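Local coordinates for RahU protein (Pseudomonas aeruginosa PAO1, PDB 6ZC2), which is an aegerolysin that interacts with the membrane sphingolipid ceramide phosphorylethanolamine and may bind glycolipids, at residues Trp6-Val12 against Pro57-Cys63; Ile22-Gln28 against Gln73-Tyr79; Lys84-Trp90 against Thr101-Ala107. All blocks are in the same frame, centred on the assembly; numbering follows the deposited sequence. Where two conformers were deposited one is given.

The three contacts are antiparallel strand pairs of a two-sheet beta sandwich. Contact 1 pairs strands 6-13 and 58-63 within the mixed sheet; contacts 2 and 3 lie in the antiparallel sheet facing it, where strands 72-80 and 83-92 are neighbours. Contact centres are about 12 Å apart for contacts 1 and 2, about 14 Å for 1 and 3, and about 9 Å for 2 and 3. Along the chain contacts 1 and 2 interleave, because 22-28 falls between the segments of contact 1, whereas contact 3 follows both. Ile60 and Val9 pack on Phe76 of contact 2, Val9 and Ile7 on Phe88 of contact 3, and Ile7 on Trp90, closing the sandwich core.

Contact 1. Residues Trp6-Val12 against Pro57-Cys63; sequences WIAVKVV and PQWIASC. With EDO (1,2-ethanediol), chain G; EDO (1,2-ethanediol), chain C.
Within the mixed sheet of the aegerolysin beta sandwich, strand 6-12 pairs antiparallel with 58-63, their axes 4.5 Å apart at closest approach. Three hydrogen-bonded pairs fix the register: Ile7 with Ser62, Val9 with Ile60 and Val11 with Gln58. The Val9 N to Ile60 O bond, 2.8 Å, is nearly straight (171°). Trp59 carries the side-chain contact on the face it shares with Ala8 and Lys10. Lys10 CB sits over the six-membered ring, 3.5 Å from its centroid and 7° off the normal, a CH-pi contact. With CG anti to the backbone N (chi1 -178°) and the chain extended, Lys10 runs on across the indole until CE reaches Pro57 CB at 3.7 Å. Ala8 CB touches Trp59 CE3 at 3.6 Å, and Ala8 O lies at the ring edge. On the other face, Val11 CG2 meets Ile60 CD1 at 4.0 Å, while Ile7 and Val9 pack on Phe88. Two ethanediols, probably from the crystallisation liquor, accept bonds from Trp59 N and Ala61 N. The chemistry thus divides by face: largely apolar packing toward the core, with Ser62 OG, hydrogen-bonded to Thr72 OG1 and Lys31 O, the polar exception, and an indole covered by lysine methylenes on the other.

Contact 2. Residues Ile22-Gln28 against Gln73-Tyr79; sequences IRNATLQ and QGSFDCY
A beta bulge interrupts the antiparallel pairing of strand 22-27 with 73-79 in the second sheet of the sandwich: Arg23 pairs with Asp77 but Thr26 with Ser75, a register shift of one. On one side of the bulge, Arg23 N donates to Asp77 O and Asp77 N returns a 2.8 Å bond to Arg23 O; on the other, Thr26 and Ser75 exchange a similar pair. Gln28 N adds a more bent bond to Gln73 O, 139° at the hydrogen.

At the bulge, Asn24 has a positive phi (63°), and its side chain turns to Asp77. Asn24 ND2 gives Asp77 OD2 a nearly straight bond of 2.9 Å; the acceptor lies in the amide plane of Asn24, while the donor meets OD2 on its anti side, tilted out of the carboxylate plane, and the two planar groups stand 82° apart. Asp77 OD1 is served separately, by the hydroxyl of Thr87 on the next strand and by a water. That water also donates to Asn24 O at 2.8 Å and accepts from Ser75 OG, so it ties the carbonyl of the bulge to the facing strand. Ala25 N is taken up by Ser48 OG. The Arg23 guanidinium bonds to Met50 O and Asn51 OD1, and its NH1 also reaches Ile22 O from above the carbonyl plane.

The core side is apolar. Ile22, Ala25 and Phe76 pack there, and Ile22 CG2 approaches Phe76 CD1 obliquely at 3.9 Å.

Contact 3. Residues Lys84-Trp90 against Thr101-Ala107; sequences KMGTFSW and TWSFTPA. With EDO (1,2-ethanediol), chain F; EDO (1,2-ethanediol), chain J.
Strands 84-90 and 101-106 form a beta hairpin at the margin of the antiparallel sheet, 101-106 being its outermost strand within the chain. Thr87 with Thr105 and Ser89 with Ser103 are the hydrogen-bonded pairs, and the axes come within 4.6 Å at an angle of 165°.

The tight part is the aromatic face. Phe104 CG stands anti to the backbone N (chi1 -176°), which extends the ring across to the partner strand, and Phe104 CZ comes to 3.5 Å from Gly86 CA. The ring end takes up space that a side chain at Gly86 would need. Met85 and Gly86 form a classic beta bulge opposite Cys78 of the adjoining strand. Phe88 lies alongside Trp102, pointing the same way, with Phe88 CZ 4.0 Å from Trp102 CB; its CD1 also comes obliquely to within 3.4 Å of Ser103 O. Trp90 CB and Trp102 CB close the row at 3.9 Å. Leu130 of the facing sheet covers both Phe88 and Phe104.

The other face is looser and polar, with small groups joined through intermediaries. The nearest side-chain atoms of one pair, Ser89 CB and Ser103 OG, are 4.5 Å apart, 1 Å more than Phe104 CZ and Gly86 CA. One water donates to Thr87 O and is hydrogen-bonded to both Ser103 OG and Thr105 OG1, linking three residues over the two strands. An ethanediol, probably from the crystallisation liquor, receives bonds from Lys84 NZ through both its oxygens and gives one to Thr87 OG1, besides the latter's bond to Asp77. Back on the aromatic side, at the end of the row, a second ethanediol lies over the Trp102 indole, its C1 3.9 Å above the plane over the ring centre, while its O1 takes a bond from Trp102 N at 3.0 Å.

Contact 1. Residues Trp6-Val12 against Pro57-Cys63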
loop_
_atom_site.group_PDB
_atom_site.type_symbol
_atom_site.label_atom_id
_atom_site.label_comp_id
_atom_site.label_asym_id
_atom_site.label_seq_id
_atom_site.Cartn_x
_atom_site.Cartn_y
_atom_site.Cartn_z
ATOM N N TRP A 6 -2.355 -9.699 -6.811
ATOM C CA TRP A 6 -1.504 -9.213 -5.732
ATOM C C TRP A 6 -0.981 -7.816 -6.043
ATOM O O TRP A 6 -0.871 -7.410 -7.208
ATOM C CB TRP A 6 -0.337 -10.175 -5.439
ATOM C CG TRP A 6 0.677 -10.296 -6.564
ATOM C CD1 TRP A 6 0.583 -11.102 -7.669
ATOM C CD2 TRP A 6 1.931 -9.598 -6.688
ATOM N NE1 TRP A 6 1.687 -10.947 -8.469
ATOM C CE2 TRP A 6 2.526 -10.027 -7.896
ATOM C CE3 TRP A 6 2.602 -8.654 -5.903
ATOM C CZ2 TRP A 6 3.765 -9.552 -8.330
ATOM C CZ3 TRP A 6 3.832 -8.177 -6.342
ATOM C CH2 TRP A 6 4.403 -8.633 -7.543
ATOM N N ILE A 7 -0.651 -7.095 -4.962
ATOM C CA ILE A 7 0.026 -5.803 -4.993
ATOM C C ILE A 7 1.113 -5.836 -3.923
ATOM O O ILE A 7 0.962 -6.481 -2.883
ATOM C CB ILE A 7 -0.969 -4.637 -4.734
ATOM C CG1 ILE A 7 -0.294 -3.265 -4.919
ATOM C CG2 ILE A 7 -1.595 -4.755 -3.337
ATOM C CD1 ILE A 7 -1.237 -2.081 -4.780
ATOM N N ALA A 8 2.218 -5.139 -4.178
ATOM C CA ALA A 8 3.241 -4.927 -3.160
ATOM C C ALA A 8 3.659 -3.467 -3.242
ATOM O O ALA A 8 4.114 -3.013 -4.297
ATOM C CB ALA A 8 4.436 -5.869 -3.357
ATOM N N VAL A 9 3.490 -2.735 -2.139
ATOM C CA VAL A 9 3.734 -1.296 -2.091
ATOM C C VAL A 9 5.045 -1.041 -1.359
ATOM O O VAL A 9 5.169 -1.353 -0.167
ATOM C CB VAL A 9 2.573 -0.553 -1.412
ATOM C CG1 VAL A 9 2.789 0.947 -1.510
ATOM C CG2 VAL A 9 1.232 -0.974 -2.021
ATOM N N LYS A 10 6.020 -0.461 -2.063
ATOM C CA LYS A 10 7.306 -0.088 -1.470
ATOM C C LYS A 10 7.155 1.307 -0.868
ATOM O O LYS A 10 6.969 2.284 -1.601
ATOM C CB LYS A 10 8.402 -0.102 -2.534
ATOM C CG LYS A 10 9.783 0.232 -1.993
ATOM C CD LYS A 10 10.838 0.235 -3.096
ATOM C CE LYS A 10 12.172 0.750 -2.577
ATOM N NZ LYS A 10 13.295 0.437 -3.516
ATOM N N VAL A 11 7.218 1.405 0.457
ATOM C CA VAL A 11 7.045 2.673 1.166
ATOM C C VAL A 11 8.414 3.335 1.309
ATOM O O VAL A 11 9.281 2.839 2.041
ATOM C CB VAL A 11 6.371 2.466 2.529
ATOM C CG1 VAL A 11 6.209 3.794 3.253
ATOM C CG2 VAL A 11 5.024 1.772 2.346
ATOM N N VAL A 12 8.611 4.444 0.596
ATOM C CA VAL A 12 9.867 5.192 0.561
ATOM C C VAL A 12 9.645 6.505 1.308
ATOM O O VAL A 12 8.879 7.367 0.861
ATOM C CB VAL A 12 10.336 5.444 -0.882
ATOM C CG1 VAL A 12 11.611 6.288 -0.898
ATOM C CG2 VAL A 12 10.535 4.116 -1.624
ATOM N N PRO A 57 13.454 1.531 3.003
ATOM C CA PRO A 57 12.076 1.215 2.598
ATOM C C PRO A 57 11.616 -0.150 3.090
ATOM O O PRO A 57 12.403 -1.094 3.209
ATOM C CB PRO A 57 12.139 1.249 1.066
ATOM C CG PRO A 57 13.251 2.195 0.773
ATOM C CD PRO A 57 14.276 1.987 1.867
ATOM N N GLN A 58 10.313 -0.238 3.371
ATOM C CA GLN A 58 9.643 -1.485 3.717
ATOM C C GLN A 58 8.461 -1.683 2.775
ATOM O O GLN A 58 7.934 -0.723 2.210
ATOM C CB GLN A 58 9.159 -1.486 5.177
ATOM C CG GLN A 58 10.278 -1.503 6.204
ATOM C CD GLN A 58 9.756 -1.474 7.623
ATOM O OE1 GLN A 58 8.908 -2.288 8.000
ATOM N NE2 GLN A 58 10.238 -0.526 8.416
ATOM N N TRP A 59 8.031 -2.935 2.627
ATOM C CA TRP A 59 6.972 -3.300 1.692
ATOM C C TRP A 59 5.708 -3.753 2.420
ATOM O O TRP A 59 5.773 -4.516 3.389
ATOM C CB TRP A 59 7.445 -4.426 0.774
ATOM C CG TRP A 59 8.536 -4.039 -0.178
ATOM C CD1 TRP A 59 9.863 -3.853 0.113
ATOM C CD2 TRP A 59 8.397 -3.805 -1.585
ATOM N NE1 TRP A 59 10.554 -3.520 -1.026
ATOM C CE2 TRP A 59 9.680 -3.489 -2.082
ATOM C CE3 TRP A 59 7.311 -3.834 -2.472
ATOM C CZ2 TRP A 59 9.913 -3.221 -3.435
ATOM C CZ3 TRP A 59 7.541 -3.557 -3.812
ATOM C CH2 TRP A 59 8.835 -3.258 -4.282
ATOM N N ILE A 60 4.558 -3.290 1.929
ATOM C CA ILE A 60 3.242 -3.758 2.365
ATOM C C ILE A 60 2.628 -4.506 1.191
ATOM O O ILE A 60 2.380 -3.911 0.134
ATOM C CB ILE A 60 2.354 -2.585 2.803
ATOM C CG1 ILE A 60 2.998 -1.862 3.989
ATOM C CG2 ILE A 60 0.960 -3.072 3.159
ATOM C CD1 ILE A 60 2.369 -0.538 4.309
ATOM N N ALA A 61 2.387 -5.805 1.364
ATOM C CA ALA A 61 1.951 -6.660 0.268
ATOM C C ALA A 61 0.628 -7.330 0.612
ATOM O O ALA A 61 0.390 -7.717 1.765
ATOM C CB ALA A 61 3.007 -7.725 -0.066
ATOM N N SER A 62 -0.230 -7.472 -0.399
ATOM C CA SER A 62 -1.535 -8.088 -0.221
ATOM C C SER A 62 -1.887 -8.899 -1.462
ATOM O O SER A 62 -1.551 -8.505 -2.583
ATOM C CB SER A 62 -2.608 -7.016 0.027
ATOM O OG SER A 62 -3.899 -7.575 0.216
ATOM N N CYS A 63 -2.551 -10.036 -1.257
ATOM C CA CYS A 63 -2.980 -10.879 -2.366
ATOM C C CYS A 63 -4.364 -11.438 -2.065
ATOM O O CYS A 63 -4.853 -11.376 -0.933
ATOM C CB CYS A 63 -1.979 -12.007 -2.662
ATOM S SG CYS A 63 -1.778 -13.222 -1.327
HETATM C C1 EDO G . 11.368 -5.855 3.001
HETATM O O1 EDO G . 10.347 -6.577 2.301
HETATM C C2 EDO G . 10.863 -5.487 4.391
HETATM O O2 EDO G . 9.658 -4.720 4.271
HETATM C C1 EDO C . 3.988 -6.288 6.085
HETATM O O1 EDO C . 4.832 -7.449 6.069
HETATM C C2 EDO C . 2.728 -6.592 5.291
HETATM O O2 EDO C . 3.056 -6.820 3.920
#

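Contact 2. Residues Ile22-Gln28 against Gln73-Tyr79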
loop_
_atom_site.group_PDB
_atom_site.type_symbol
_atom_site.label_atom_id
_atom_site.label_comp_id
_atom_site.label_asym_id
_atom_site.label_seq_id
_atom_site.Cartn_x
_atom_site.Cartn_y
_atom_site.Cartn_z
ATOM N N ILE A 22 2.576 3.563 9.677
ATOM C CA ILE A 22 1.525 2.916 8.896
ATOM C C ILE A 22 0.417 2.547 9.873
ATOM O O ILE A 22 0.650 1.783 10.814
ATOM C CB ILE A 22 2.053 1.654 8.191
ATOM C CG1 ILE A 22 3.307 1.960 7.357
ATOM C CG2 ILE A 22 0.938 1.000 7.363
ATOM C CD1 ILE A 22 3.079 2.918 6.203
ATOM N N ARG A 23 -0.784 3.095 9.670
ATOM C CA ARG A 23 -1.886 2.903 10.609
ATOM C C ARG A 23 -3.164 2.591 9.840
ATOM O O ARG A 23 -3.275 2.861 8.642
ATOM C CB ARG A 23 -2.128 4.154 11.489
ATOM C CG ARG A 23 -0.894 4.678 12.234
ATOM C CD ARG A 23 -0.420 3.726 13.341
ATOM N NE ARG A 23 0.813 4.222 13.950
ATOM C CZ ARG A 23 2.042 3.735 13.746
ATOM N NH1 ARG A 23 2.273 2.663 12.980
ATOM N NH2 ARG A 23 3.061 4.333 14.342
ATOM N N ASN A 24 -4.152 2.041 10.552
ATOM C CA ASN A 24 -5.519 1.969 10.040
ATOM C C ASN A 24 -5.621 1.115 8.776
ATOM O O ASN A 24 -6.406 1.408 7.871
ATOM C CB ASN A 24 -6.092 3.364 9.796
ATOM C CG ASN A 24 -5.966 4.269 11.004
ATOM O OD1 ASN A 24 -5.864 3.804 12.143
ATOM N ND2 ASN A 24 -5.995 5.576 10.768
ATOM N N ALA A 25 -4.830 0.050 8.705
ATOM C CA ALA A 25 -4.886 -0.829 7.544
ATOM C C ALA A 25 -6.203 -1.595 7.542
ATOM O O ALA A 25 -6.699 -2.005 8.593
ATOM C CB ALA A 25 -3.706 -1.797 7.556
ATOM N N THR A 26 -6.791 -1.762 6.358
ATOM C CA THR A 26 -8.063 -2.460 6.225
ATOM C C THR A 26 -8.080 -3.215 4.905
ATOM O O THR A 26 -7.432 -2.818 3.931
ATOM C CB THR A 26 -9.290 -1.528 6.263
ATOM O OG1 THR A 26 -9.268 -0.654 5.129
ATOM C CG2 THR A 26 -9.362 -0.707 7.554
ATOM N N LEU A 27 -8.827 -4.318 4.889
ATOM C CA LEU A 27 -9.018 -5.122 3.691
ATOM C C LEU A 27 -10.500 -5.378 3.497
ATOM O O LEU A 27 -11.178 -5.838 4.420
ATOM C CB LEU A 27 -8.320 -6.474 3.804
ATOM C CG LEU A 27 -6.798 -6.427 3.822
ATOM C CD1 LEU A 27 -6.259 -7.777 4.228
ATOM C CD2 LEU A 27 -6.242 -5.992 2.462
ATOM N N GLN A 28 -10.996 -5.087 2.297
ATOM C CA GLN A 28 -12.310 -5.569 1.901
ATOM C C GLN A 28 -12.232 -6.984 1.343
ATOM O O GLN A 28 -13.169 -7.767 1.526
ATOM C CB GLN A 28 -12.912 -4.631 0.855
ATOM C CG GLN A 28 -13.276 -3.241 1.371
ATOM C CD GLN A 28 -12.065 -2.342 1.598
ATOM O OE1 GLN A 28 -11.258 -2.122 0.692
ATOM N NE2 GLN A 28 -11.947 -1.804 2.807
ATOM N N GLN A 73 -8.343 -5.949 -2.202
ATOM C CA GLN A 73 -8.813 -4.568 -2.164
ATOM C C GLN A 73 -8.706 -4.082 -0.726
ATOM O O GLN A 73 -9.196 -4.756 0.186
ATOM C CB GLN A 73 -10.269 -4.483 -2.636
ATOM C CG GLN A 73 -10.827 -3.073 -2.619
ATOM C CD GLN A 73 -12.250 -3.008 -3.120
ATOM O OE1 GLN A 73 -13.000 -3.977 -3.010
ATOM N NE2 GLN A 73 -12.628 -1.870 -3.692
ATOM N N GLY A 74 -8.074 -2.929 -0.525
ATOM C CA GLY A 74 -7.884 -2.438 0.829
ATOM C C GLY A 74 -7.207 -1.084 0.845
ATOM O O GLY A 74 -7.115 -0.402 -0.180
ATOM N N SER A 75 -6.737 -0.698 2.033
ATOM C CA SER A 75 -6.096 0.602 2.211
ATOM C C SER A 75 -5.229 0.603 3.464
ATOM O O SER A 75 -5.352 -0.269 4.331
ATOM C CB SER A 75 -7.130 1.724 2.320
ATOM O OG SER A 75 -7.887 1.595 3.504
ATOM N N PHE A 76 -4.358 1.611 3.551
ATOM C CA PHE A 76 -3.655 1.940 4.787
ATOM C C PHE A 76 -3.409 3.446 4.830
ATOM O O PHE A 76 -3.334 4.108 3.789
ATOM C CB PHE A 76 -2.345 1.146 4.994
ATOM C CG PHE A 76 -1.310 1.354 3.913
ATOM C CD1 PHE A 76 -0.411 2.420 3.967
ATOM C CD2 PHE A 76 -1.224 0.465 2.846
ATOM C CE1 PHE A 76 0.541 2.601 2.962
ATOM C CE2 PHE A 76 -0.282 0.643 1.845
ATOM C CZ PHE A 76 0.604 1.708 1.903
ATOM N N ASP A 77 -3.285 3.984 6.043
ATOM C CA ASP A 77 -2.981 5.396 6.244
ATOM C C ASP A 77 -1.498 5.579 6.567
ATOM O O ASP A 77 -0.845 4.694 7.134
ATOM C CB ASP A 77 -3.821 6.003 7.378
ATOM C CG ASP A 77 -5.294 6.119 7.041
ATOM O OD1 ASP A 77 -5.670 5.899 5.868
ATOM O OD2 ASP A 77 -6.078 6.409 7.973
ATOM N N CYS A 78 -0.979 6.756 6.208
ATOM C CA CYS A 78 0.377 7.176 6.538
ATOM C C CYS A 78 0.306 8.378 7.472
ATOM O O CYS A 78 -0.421 9.342 7.188
ATOM C CB CYS A 78 1.141 7.564 5.262
ATOM S SG CYS A 78 1.380 6.195 4.106
ATOM N N TYR A 79 1.067 8.321 8.574
ATOM C CA TYR A 79 1.105 9.374 9.585
ATOM C C TYR A 79 2.531 9.874 9.826
ATOM O O TYR A 79 3.488 9.092 9.833
ATOM C CB TYR A 79 0.511 8.873 10.927
ATOM C CG TYR A 79 -0.991 9.025 11.005
ATOM C CD1 TYR A 79 -1.851 8.101 10.422
ATOM C CD2 TYR A 79 -1.552 10.128 11.629
ATOM C CE1 TYR A 79 -3.228 8.267 10.472
ATOM C CE2 TYR A 79 -2.924 10.313 11.682
ATOM C CZ TYR A 79 -3.758 9.379 11.108
ATOM O OH TYR A 79 -5.118 9.568 11.162
HETATM O O HOH W 1 -6.727 3.034 5.581
#

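Contact 3. Residues Lys84-Trp90 against Thr101-Ala107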
loop_
_atom_site.group_PDB
_atom_site.type_symbol
_atom_site.label_atom_id
_atom_site.label_comp_id
_atom_site.label_asym_id
_atom_site.label_seq_id
_atom_site.Cartn_x
_atom_site.Cartn_y
_atom_site.Cartn_z
ATOM N N LYS A 84 -1.959 13.227 10.162
ATOM C CA LYS A 84 -2.257 12.383 9.010
ATOM C C LYS A 84 -1.610 12.947 7.747
ATOM O O LYS A 84 -1.744 14.138 7.442
ATOM C CB LYS A 84 -3.770 12.278 8.809
ATOM C CG LYS A 84 -4.164 11.245 7.761
ATOM C CD LYS A 84 -5.666 11.218 7.527
ATOM C CE LYS A 84 -6.050 10.117 6.556
ATOM N NZ LYS A 84 -7.507 10.132 6.228
ATOM N N MET A 85 -0.930 12.077 6.999
ATOM C CA MET A 85 -0.355 12.439 5.705
ATOM C C MET A 85 -1.285 12.104 4.546
ATOM O O MET A 85 -1.370 12.878 3.585
ATOM C CB MET A 85 0.989 11.732 5.501
ATOM C CG MET A 85 2.031 12.064 6.554
ATOM S SD MET A 85 3.406 10.902 6.572
ATOM C CE MET A 85 3.753 10.833 4.812
ATOM N N GLY A 86 -1.964 10.963 4.610
ATOM C CA GLY A 86 -2.870 10.551 3.558
ATOM C C GLY A 86 -3.144 9.059 3.625
ATOM O O GLY A 86 -2.770 8.380 4.584
ATOM N N THR A 87 -3.815 8.568 2.577
ATOM C CA THR A 87 -4.304 7.191 2.510
ATOM C C THR A 87 -3.923 6.568 1.173
ATOM O O THR A 87 -4.177 7.165 0.119
ATOM C CB THR A 87 -5.834 7.151 2.655
ATOM O OG1 THR A 87 -6.207 7.718 3.915
ATOM C CG2 THR A 87 -6.367 5.718 2.539
ATOM N N PHE A 88 -3.334 5.370 1.213
ATOM C CA PHE A 88 -3.087 4.574 0.014
ATOM C C PHE A 88 -4.162 3.492 -0.103
ATOM O O PHE A 88 -4.407 2.765 0.864
ATOM C CB PHE A 88 -1.701 3.918 0.050
ATOM C CG PHE A 88 -1.346 3.234 -1.239
ATOM C CD1 PHE A 88 -0.756 3.935 -2.277
ATOM C CD2 PHE A 88 -1.664 1.898 -1.444
ATOM C CE1 PHE A 88 -0.464 3.318 -3.482
ATOM C CE2 PHE A 88 -1.385 1.282 -2.652
ATOM C CZ PHE A 88 -0.788 1.991 -3.670
ATOM N N SER A 89 -4.786 3.375 -1.281
ATOM C CA SER A 89 -5.862 2.419 -1.521
ATOM C C SER A 89 -5.624 1.703 -2.845
ATOM O O SER A 89 -4.985 2.244 -3.746
ATOM C CB SER A 89 -7.232 3.118 -1.596
ATOM O OG SER A 89 -7.584 3.715 -0.363
ATOM N N TRP A 90 -6.175 0.489 -2.974
ATOM C CA TRP A 90 -6.022 -0.283 -4.208
ATOM C C TRP A 90 -7.203 -1.231 -4.396
ATOM O O TRP A 90 -7.907 -1.589 -3.443
ATOM C CB TRP A 90 -4.714 -1.106 -4.230
ATOM C CG TRP A 90 -4.729 -2.213 -3.205
ATOM C CD1 TRP A 90 -5.147 -3.507 -3.387
ATOM C CD2 TRP A 90 -4.371 -2.099 -1.820
ATOM N NE1 TRP A 90 -5.059 -4.201 -2.202
ATOM C CE2 TRP A 90 -4.590 -3.360 -1.228
ATOM C CE3 TRP A 90 -3.886 -1.051 -1.025
ATOM C CZ2 TRP A 90 -4.332 -3.605 0.119
ATOM C CZ3 TRP A 90 -3.637 -1.295 0.311
ATOM C CH2 TRP A 90 -3.865 -2.560 0.871
ATOM N N THR A 101 -6.987 -0.501 -10.001
ATOM C CA THR A 101 -6.799 0.884 -9.598
ATOM C C THR A 101 -6.003 0.959 -8.302
ATOM O O THR A 101 -6.014 0.030 -7.490
ATOM C CB THR A 101 -8.135 1.637 -9.426
ATOM O OG1 THR A 101 -8.946 0.964 -8.457
ATOM C CG2 THR A 101 -8.882 1.736 -10.750
ATOM N N TRP A 102 -5.303 2.080 -8.126
ATOM C CA TRP A 102 -4.607 2.371 -6.877
ATOM C C TRP A 102 -4.344 3.869 -6.816
ATOM O O TRP A 102 -4.292 4.547 -7.846
ATOM C CB TRP A 102 -3.299 1.576 -6.737
ATOM C CG TRP A 102 -2.314 1.861 -7.825
ATOM C CD1 TRP A 102 -1.299 2.772 -7.793
ATOM C CD2 TRP A 102 -2.263 1.247 -9.119
ATOM N NE1 TRP A 102 -0.619 2.764 -8.986
ATOM C CE2 TRP A 102 -1.193 1.839 -9.820
ATOM C CE3 TRP A 102 -3.018 0.255 -9.753
ATOM C CZ2 TRP A 102 -0.857 1.468 -11.126
ATOM C CZ3 TRP A 102 -2.686 -0.109 -11.050
ATOM C CH2 TRP A 102 -1.612 0.493 -11.718
ATOM N N SER A 103 -4.186 4.384 -5.597
ATOM C CA SER A 103 -3.988 5.821 -5.435
ATOM C C SER A 103 -3.473 6.139 -4.037
ATOM O O SER A 103 -3.762 5.427 -3.069
ATOM C CB SER A 103 -5.300 6.580 -5.663
ATOM O OG SER A 103 -6.250 6.233 -4.675
ATOM N N PHE A 104 -2.728 7.238 -3.943
ATOM C CA PHE A 104 -2.486 7.918 -2.679
ATOM C C PHE A 104 -3.298 9.205 -2.677
ATOM O O PHE A 104 -3.247 9.969 -3.645
ATOM C CB PHE A 104 -1.002 8.251 -2.483
ATOM C CG PHE A 104 -0.701 8.869 -1.139
ATOM C CD1 PHE A 104 -0.568 8.072 -0.009
ATOM C CD2 PHE A 104 -0.566 10.243 -1.001
ATOM C CE1 PHE A 104 -0.298 8.637 1.229
ATOM C CE2 PHE A 104 -0.296 10.812 0.237
ATOM C CZ PHE A 104 -0.158 10.009 1.348
ATOM N N THR A 105 -4.048 9.441 -1.597
ATOM C CA THR A 105 -4.807 10.678 -1.450
ATOM C C THR A 105 -4.227 11.466 -0.289
ATOM O O THR A 105 -4.301 11.003 0.858
ATOM C CB THR A 105 -6.289 10.381 -1.212
ATOM O OG1 THR A 105 -6.781 9.581 -2.293
ATOM C CG2 THR A 105 -7.098 11.674 -1.138
ATOM N N PRO A 106 -3.647 12.643 -0.527
ATOM C CA PRO A 106 -3.041 13.405 0.571
ATOM C C PRO A 106 -4.099 14.060 1.447
ATOM O O PRO A 106 -5.141 14.513 0.971
ATOM C CB PRO A 106 -2.209 14.467 -0.156
ATOM C CG PRO A 106 -2.957 14.680 -1.458
ATOM C CD PRO A 106 -3.488 13.318 -1.830
ATOM N N ALA A 107 -3.806 14.125 2.750
ATOM C CA ALA A 107 -4.715 14.774 3.692
ATOM C C ALA A 107 -4.684 16.292 3.565
ATOM O O ALA A 107 -5.662 16.963 3.924
ATOM C CB ALA A 107 -4.348 14.364 5.118
HETATM C C1 EDO F . -6.586 11.521 2.942
HETATM O O1 EDO F . -6.904 12.135 4.200
HETATM C C2 EDO F . -7.775 10.697 2.466
HETATM O O2 EDO F . -8.145 9.762 3.486
HETATM C C1 EDO J . -4.252 3.902 -11.314
HETATM O O1 EDO J . -5.521 3.714 -10.684
HETATM C C2 EDO J . -4.126 2.929 -12.480
HETATM O O2 EDO J . -5.425 2.639 -13.011
HETATM O O HOH W 2 -6.279 6.847 -1.854
#